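PDB 4WK5: geranyltranstransferase from Thermotoga neapolitana, which probably acts as a magnesium-dependent prenyltransferase of the FPP/GGPP synthase family in isoprenoid biosynthesis. Local coordinates for residues A[32-37]-A[48-53]. Numbering follows the deposited sequence.
Sequences IEELVK and MQYSVT
V36 and V52 meet tip to tip, CG1 of V36 standing 3.9 Å from CG2 of V52, and around this pair two antiparallel helical segments illustrate how an apolar seam can be closed on one flank by polar groups. The segments run at 166° to one another with axes 9.5 Å apart. The second methyl of V36, CG2, settles over the backbone of the opposite helix, 3.8 Å from CA of Q49. One turn earlier, I32 also reaches V52 head-on, its CG2 lying 3.7 Å from CG1 of V52; with CG1 of V52 anti to the backbone N (chi1 167°), that methyl turns to I32 and CG2 of V52 to V36. E33 supplies the polar flank in the conformer described here, one of two. Its chain turns about the CB-CG bond (chi2 -61°), which brings the carboxylate across to T53, where OE2 lies 2.8 Å from OG1. That hydroxyl is also 2.8 Å from O of Q49 in its own helix, so its one proton has two possible acceptors. Q49 extends beyond CG and crosses this conformer of E33 at about a right angle, its CG 3.7 Å from OE1 of E33. Shortening Q49 to an alanine is likely to leave that carboxylate without the methylene packed beside OE1. In the all-alpha isoprenoid synthase fold, helices 23-36 and 43-53 form an antiparallel hairpin: I32 packs on V83 and L87 of helix 75-96, V36 and M48 share L129 of helix 119-138, and M48 additionally touches Y154 of the second subunit.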
loop_
_atom_site.group_PDB
_atom_site.type_symbol
_atom_site.label_atom_id
_atom_site.label_comp_id
_atom_site.label_asym_id
_atom_site.label_seq_id
_atom_site.Cartn_x
_atom_site.Cartn_y
_atom_site.Cartn_z
ATOM N N ILE A 32 -10.149 -0.743 -15.846
ATOM C CA ILE A 32 -9.478 0.119 -14.881
ATOM C C ILE A 32 -10.318 1.390 -14.624
ATOM O O ILE A 32 -10.340 1.893 -13.499
ATOM C CB ILE A 32 -8.011 0.454 -15.311
ATOM C CG1 ILE A 32 -7.192 0.889 -14.088
ATOM C CG2 ILE A 32 -7.948 1.467 -16.453
ATOM C CD1 ILE A 32 -5.700 1.079 -14.370
ATOM N N GLU A 33 -11.035 1.888 -15.630
ATOM C CA GLU A 33 -11.865 3.066 -15.389
ATOM C C GLU A 33 -13.072 2.737 -14.511
ATOM O O GLU A 33 -13.551 3.592 -13.764
ATOM C CB GLU A 33 -12.330 3.689 -16.699
ATOM C CG GLU A 33 -11.226 4.405 -17.472
ATOM C CD GLU A 33 -10.580 5.577 -16.720
ATOM O OE1 GLU A 33 -11.073 5.985 -15.651
ATOM O OE2 GLU A 33 -9.586 6.123 -17.233
ATOM N N GLU A 34 -13.562 1.507 -14.604
ATOM C CA GLU A 34 -14.644 1.065 -13.723
ATOM C C GLU A 34 -14.200 1.112 -12.262
ATOM O O GLU A 34 -14.962 1.548 -11.378
ATOM C CB GLU A 34 -15.108 -0.351 -14.078
ATOM C CG GLU A 34 -15.947 -0.431 -15.323
ATOM C CD GLU A 34 -16.292 -1.859 -15.705
ATOM O OE1 GLU A 34 -15.688 -2.798 -15.139
ATOM O OE2 GLU A 34 -17.180 -2.038 -16.566
ATOM N N LEU A 35 -12.968 0.681 -12.012
ATOM C CA LEU A 35 -12.462 0.585 -10.640
ATOM C C LEU A 35 -12.164 1.942 -10.016
ATOM O O LEU A 35 -12.268 2.097 -8.793
ATOM C CB LEU A 35 -11.195 -0.285 -10.591
ATOM C CG LEU A 35 -11.432 -1.762 -10.901
ATOM C CD1 LEU A 35 -10.100 -2.482 -10.991
ATOM C CD2 LEU A 35 -12.301 -2.389 -9.832
ATOM N N VAL A 36 -11.783 2.926 -10.824
ATOM C CA VAL A 36 -11.442 4.235 -10.252
ATOM C C VAL A 36 -12.535 5.312 -10.420
ATOM O O VAL A 36 -12.334 6.476 -10.034
ATOM C CB VAL A 36 -10.101 4.775 -10.829
ATOM C CG1 VAL A 36 -8.944 3.853 -10.436
ATOM C CG2 VAL A 36 -10.158 4.968 -12.363
ATOM N N LYS A 37 -13.687 4.938 -10.977
ATOM C CA LYS A 37 -14.861 5.820 -10.934
ATOM C C LYS A 37 -15.221 6.170 -9.483
ATOM O O LYS A 37 -15.366 5.287 -8.628
ATOM C CB LYS A 37 -16.062 5.178 -11.635
ATOM C CG LYS A 37 -17.237 6.134 -11.812
ATOM C CD LYS A 37 -18.573 5.422 -11.655
ATOM C CE LYS A 37 -18.946 4.657 -12.903
ATOM N NZ LYS A 37 -20.414 4.769 -13.225
ATOM N N MET A 48 -7.489 10.030 -8.272
ATOM C CA MET A 48 -7.170 8.653 -8.650
ATOM C C MET A 48 -7.571 8.406 -10.098
ATOM O O MET A 48 -6.791 7.832 -10.896
ATOM C CB MET A 48 -7.874 7.659 -7.715
ATOM C CG MET A 48 -7.267 7.657 -6.332
ATOM S SD MET A 48 -8.026 6.425 -5.268
ATOM C CE MET A 48 -9.316 7.313 -4.442
ATOM N N GLN A 49 -8.790 8.827 -10.441
ATOM C CA GLN A 49 -9.280 8.638 -11.802
ATOM C C GLN A 49 -8.435 9.419 -12.787
ATOM O O GLN A 49 -8.085 8.921 -13.863
ATOM C CB GLN A 49 -10.747 9.058 -11.928
ATOM C CG GLN A 49 -11.259 8.886 -13.362
ATOM C CD GLN A 49 -12.659 9.487 -13.548
ATOM O OE1 GLN A 49 -12.848 10.709 -13.469
ATOM N NE2 GLN A 49 -13.632 8.633 -13.754
ATOM N N TYR A 50 -8.079 10.636 -12.399
ATOM C CA TYR A 50 -7.274 11.504 -13.252
ATOM C C TYR A 50 -5.967 10.836 -13.640
ATOM O O TYR A 50 -5.600 10.804 -14.823
ATOM C CB TYR A 50 -6.994 12.832 -12.548
ATOM C CG TYR A 50 -6.068 13.756 -13.302
ATOM C CD1 TYR A 50 -6.541 14.571 -14.322
ATOM C CD2 TYR A 50 -4.714 13.843 -12.966
ATOM C CE1 TYR A 50 -5.695 15.426 -15.011
ATOM C CE2 TYR A 50 -3.850 14.706 -13.659
ATOM C CZ TYR A 50 -4.353 15.490 -14.674
ATOM O OH TYR A 50 -3.520 16.351 -15.360
ATOM N N SER A 51 -5.252 10.306 -12.651
ATOM C CA SER A 51 -3.954 9.720 -12.936
ATOM C C SER A 51 -4.059 8.478 -13.813
ATOM O O SER A 51 -3.174 8.214 -14.627
ATOM C CB SER A 51 -3.231 9.408 -11.636
ATOM O OG SER A 51 -2.775 10.628 -11.071
ATOM N N VAL A 52 -5.144 7.733 -13.680
ATOM C CA VAL A 52 -5.398 6.616 -14.582
ATOM C C VAL A 52 -5.746 7.086 -16.006
ATOM O O VAL A 52 -5.236 6.541 -17.002
ATOM C CB VAL A 52 -6.525 5.718 -14.030
ATOM C CG1 VAL A 52 -7.019 4.736 -15.097
ATOM C CG2 VAL A 52 -6.013 4.970 -12.805
ATOM N N THR A 53 -6.599 8.103 -16.107
ATOM C CA THR A 53 -7.107 8.544 -17.410
ATOM C C THR A 53 -6.017 9.261 -18.198
ATOM O O THR A 53 -6.027 9.257 -19.436
ATOM C CB THR A 53 -8.320 9.467 -17.248
ATOM O OG1 THR A 53 -9.298 8.826 -16.419
ATOM C CG2 THR A 53 -8.927 9.787 -18.605
#